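Peptidoglycan recognition protein-LC isoform LCx (Drosophila melanogaster, PDB 2F2L) binds a muropeptide fragment of bacterial peptidoglycan through its extracellular domain and probably serves as an innate immune receptor for it. Local coordinates at residues L23-V28 with L128-T132. Numbering follows the deposited sequence.
With SO4 (sulfate ion), chain F.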
ATOM      1  N   LEU B  23     -25.285   6.010 -19.921  1.00 18.82           N
ATOM      2  CA  LEU B  23     -25.949   6.659 -18.807  1.00 18.79           C
ATOM      3  C   LEU B  23     -27.457   6.479 -18.986  1.00 18.61           C
ATOM      4  O   LEU B  23     -27.927   6.351 -20.116  1.00 17.85           O
ATOM      5  CB  LEU B  23     -25.583   8.143 -18.764  1.00 18.88           C
ATOM      6  CG  LEU B  23     -24.100   8.514 -18.631  1.00 18.68           C
ATOM      7  CD1 LEU B  23     -23.929  10.031 -18.794  1.00 18.58           C
ATOM      8  CD2 LEU B  23     -23.533   8.062 -17.315  1.00 19.28           C
ATOM      9  N   PRO B  24     -28.221   6.453 -17.876  1.00 18.69           N
ATOM     10  CA  PRO B  24     -27.794   6.522 -16.470  1.00 18.81           C
ATOM     11  C   PRO B  24     -27.219   5.209 -15.956  1.00 18.56           C
ATOM     12  O   PRO B  24     -27.540   4.156 -16.477  1.00 18.29           O
ATOM     13  CB  PRO B  24     -29.095   6.844 -15.724  1.00 18.87           C
ATOM     14  CG  PRO B  24     -30.174   6.270 -16.590  1.00 18.88           C
ATOM     15  CD  PRO B  24     -29.691   6.370 -18.002  1.00 18.65           C
ATOM     16  N   ILE B  25     -26.377   5.288 -14.933  1.00 18.65           N
ATOM     17  CA  ILE B  25     -25.734   4.113 -14.355  1.00 18.83           C
ATOM     18  C   ILE B  25     -26.516   3.716 -13.116  1.00 18.64           C
ATOM     19  O   ILE B  25     -26.916   4.580 -12.337  1.00 18.78           O
ATOM     20  CB  ILE B  25     -24.265   4.444 -13.974  1.00 19.00           C
ATOM     21  CG1 ILE B  25     -23.424   4.611 -15.237  1.00 18.93           C
ATOM     22  CG2 ILE B  25     -23.648   3.381 -13.060  1.00 19.05           C
ATOM     23  CD1 ILE B  25     -22.292   5.576 -15.041  1.00 19.44           C
ATOM     24  N   ASN B  26     -26.755   2.426 -12.918  1.00 18.58           N
ATOM     25  CA  ASN B  26     -27.508   2.030 -11.729  1.00 18.83           C
ATOM     26  C   ASN B  26     -26.771   1.103 -10.768  1.00 18.37           C
ATOM     27  O   ASN B  26     -27.401   0.381  -9.995  1.00 17.85           O
ATOM     28  CB  ASN B  26     -28.896   1.505 -12.107  1.00 19.58           C
ATOM     29  CG  ASN B  26     -28.933   0.044 -12.310  1.00 20.58           C
ATOM     30  OD1 ASN B  26     -28.162  -0.508 -13.109  1.00 23.82           O
ATOM     31  ND2 ASN B  26     -29.839  -0.621 -11.585  1.00 19.04           N
ATOM     32  N   ARG B  27     -25.441   1.179 -10.789  1.00 17.80           N
ATOM     33  CA  ARG B  27     -24.592   0.464  -9.825  1.00 18.03           C
ATOM     34  C   ARG B  27     -23.523   1.404  -9.291  1.00 17.27           C
ATOM     35  O   ARG B  27     -22.881   2.108 -10.067  1.00 16.80           O
ATOM     36  CB  ARG B  27     -23.938  -0.743 -10.510  1.00 18.11           C
ATOM     37  CG  ARG B  27     -23.056  -1.596  -9.633  1.00 18.54           C
ATOM     38  CD  ARG B  27     -22.356  -2.713 -10.448  1.00 19.74           C
ATOM     39  NE  ARG B  27     -23.291  -3.479 -11.268  1.00 21.12           N
ATOM     40  CZ  ARG B  27     -23.055  -3.938 -12.504  1.00 21.55           C
ATOM     41  NH1 ARG B  27     -21.907  -3.688 -13.142  1.00 21.56           N
ATOM     42  NH2 ARG B  27     -23.996  -4.642 -13.121  1.00 19.71           N
ATOM     43  N   VAL B  28     -23.364   1.430  -7.968  1.00 17.11           N
ATOM     44  CA  VAL B  28     -22.278   2.144  -7.296  1.00 17.30           C
ATOM     45  C   VAL B  28     -21.512   1.150  -6.428  1.00 17.23           C
ATOM     46  O   VAL B  28     -22.125   0.337  -5.727  1.00 17.09           O
ATOM     47  CB  VAL B  28     -22.800   3.290  -6.389  1.00 17.13           C
ATOM     48  CG1 VAL B  28     -21.665   3.878  -5.518  1.00 18.46           C
ATOM     49  CG2 VAL B  28     -23.440   4.381  -7.216  1.00 17.64           C
ATOM     50  N   LEU B 128     -28.226  14.822 -11.598  1.00 20.29           N
ATOM     51  CA  LEU B 128     -27.701  15.068 -12.940  1.00 20.25           C
ATOM     52  C   LEU B 128     -28.042  13.942 -13.914  1.00 20.02           C
ATOM     53  O   LEU B 128     -27.644  13.993 -15.071  1.00 19.76           O
ATOM     54  CB  LEU B 128     -26.179  15.233 -12.891  1.00 20.42           C
ATOM     55  CG  LEU B 128     -25.624  16.368 -12.028  1.00 21.09           C
ATOM     56  CD1 LEU B 128     -24.102  16.262 -11.982  1.00 22.29           C
ATOM     57  CD2 LEU B 128     -26.067  17.719 -12.549  1.00 21.80           C
ATOM     58  N   LYS B 129     -28.752  12.913 -13.448  1.00 19.93           N
ATOM     59  CA  LYS B 129     -29.075  11.754 -14.285  1.00 20.13           C
ATOM     60  C   LYS B 129     -27.858  10.915 -14.690  1.00 19.67           C
ATOM     61  O   LYS B 129     -27.891  10.227 -15.712  1.00 18.93           O
ATOM     62  CB  LYS B 129     -29.829  12.184 -15.549  1.00 20.55           C
ATOM     63  CG  LYS B 129     -31.307  12.043 -15.461  1.00 22.60           C
ATOM     64  CD  LYS B 129     -31.937  13.066 -14.554  1.00 23.84           C
ATOM     65  CE  LYS B 129     -33.380  13.315 -14.961  1.00 23.62           C
ATOM     66  NZ  LYS B 129     -34.237  13.448 -13.755  1.00 25.64           N
ATOM     67  N   LYS B 130     -26.787  10.971 -13.900  1.00 19.32           N
ATOM     68  CA  LYS B 130     -25.652  10.087 -14.122  1.00 19.59           C
ATOM     69  C   LYS B 130     -25.966   8.744 -13.500  1.00 19.55           C
ATOM     70  O   LYS B 130     -25.512   7.707 -13.992  1.00 19.83           O
ATOM     71  CB  LYS B 130     -24.363  10.661 -13.531  1.00 19.42           C
ATOM     72  CG  LYS B 130     -24.004  12.049 -14.046  1.00 19.32           C
ATOM     73  CD  LYS B 130     -23.715  12.071 -15.555  1.00 18.49           C
ATOM     74  CE  LYS B 130     -23.210  13.439 -15.977  1.00 18.59           C
ATOM     75  NZ  LYS B 130     -22.536  13.433 -17.318  1.00 18.61           N
ATOM     76  N   LEU B 131     -26.751   8.779 -12.419  1.00 19.76           N
ATOM     77  CA  LEU B 131     -27.211   7.586 -11.726  1.00 19.86           C
ATOM     78  C   LEU B 131     -28.728   7.477 -11.824  1.00 19.89           C
ATOM     79  O   LEU B 131     -29.417   8.471 -11.776  1.00 19.47           O
ATOM     80  CB  LEU B 131     -26.842   7.648 -10.237  1.00 19.65           C
ATOM     81  CG  LEU B 131     -25.377   7.573  -9.806  1.00 19.59           C
ATOM     82  CD1 LEU B 131     -25.268   7.818  -8.281  1.00 17.84           C
ATOM     83  CD2 LEU B 131     -24.788   6.241 -10.172  1.00 19.30           C
ATOM     84  N   THR B 132     -29.237   6.254 -11.909  1.00 20.16           N
ATOM     85  CA  THR B 132     -30.663   6.022 -11.810  1.00 20.38           C
ATOM     86  C   THR B 132     -31.166   6.434 -10.427  1.00 20.68           C
ATOM     87  O   THR B 132     -30.402   6.452  -9.447  1.00 20.05           O
ATOM     88  CB  THR B 132     -31.004   4.550 -11.994  1.00 20.50           C
ATOM     89  OG1 THR B 132     -30.235   3.776 -11.064  1.00 20.82           O
ATOM     90  CG2 THR B 132     -30.713   4.092 -13.419  1.00 20.58           C
TER
HETATM   91  S   SO4 F 501     -23.070  -7.438 -15.262  1.00 92.71           S
HETATM   92  O1  SO4 F 501     -21.920  -8.340 -15.363  1.00 91.84           O
HETATM   93  O2  SO4 F 501     -24.147  -7.882 -16.151  1.00 92.18           O
HETATM   94  O3  SO4 F 501     -22.664  -6.087 -15.657  1.00 92.23           O
HETATM   95  O4  SO4 F 501     -23.560  -7.447 -13.885  1.00 91.79           O
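The carbonyl group of Ile25 meets Leu131 and Thr132. Thr132 N donates to Ile25 O at 2.9 Å from above the carbonyl plane, 40° out of it. Leu131 CA makes a CA-H...O contact with the same Ile25 O at 3.1 Å. The carbonyl of Lys130 takes the second bond. Ile25 N donates to Lys130 O at 2.7 Å, in a nearly straight bond (169°). The donor is tilted from that carbonyl plane too. The Pro24 ring, which follows a cis peptide bond, packs against Lys129 and Thr132. Its CB sits 3.6 Å from Lys129 O, and its CG touches the Thr132 methyl. Arg27 takes no part in the pairing; its chain, bent at chi3, carries the guanidinium to a sulfate, probably from the crystallisation liquor. Arg27 NH2 donates to sulfate O3 at 3.2 Å, while O4 approaches the guanidinium obliquely.

Ile25 and Leu131 lie on one side of the sheet. With CG anti to the carbonyl carbon (chi1 -68°), Leu131 brings CD2 within 3.7 Å of Val28 CG2. These two side chains cross at about a right angle. Both also touch Leu122 of helix 112-127, which covers this apolar patch. Leu23 CD1 lies 3.8 Å from Lys130 CD, the two side chains meeting at a slant. The Lys130 chain bends at chi2, and its ammonium group (NZ) forms a salt bridge with Asp83.

Lys129 has a positive phi and ends helix 112-127 in a Schellman motif. The chain then forms a short parallel bridge with the start of inner strand 25-32. Asn26 and Val28 pair with Arg136 through backbone bonds, and strand 135-139 continues as the neighbour of strand 25-32. This belongs to the alpha/beta fold that peptidoglycan recognition proteins share with N-acetylmuramoyl-L-alanine amidases.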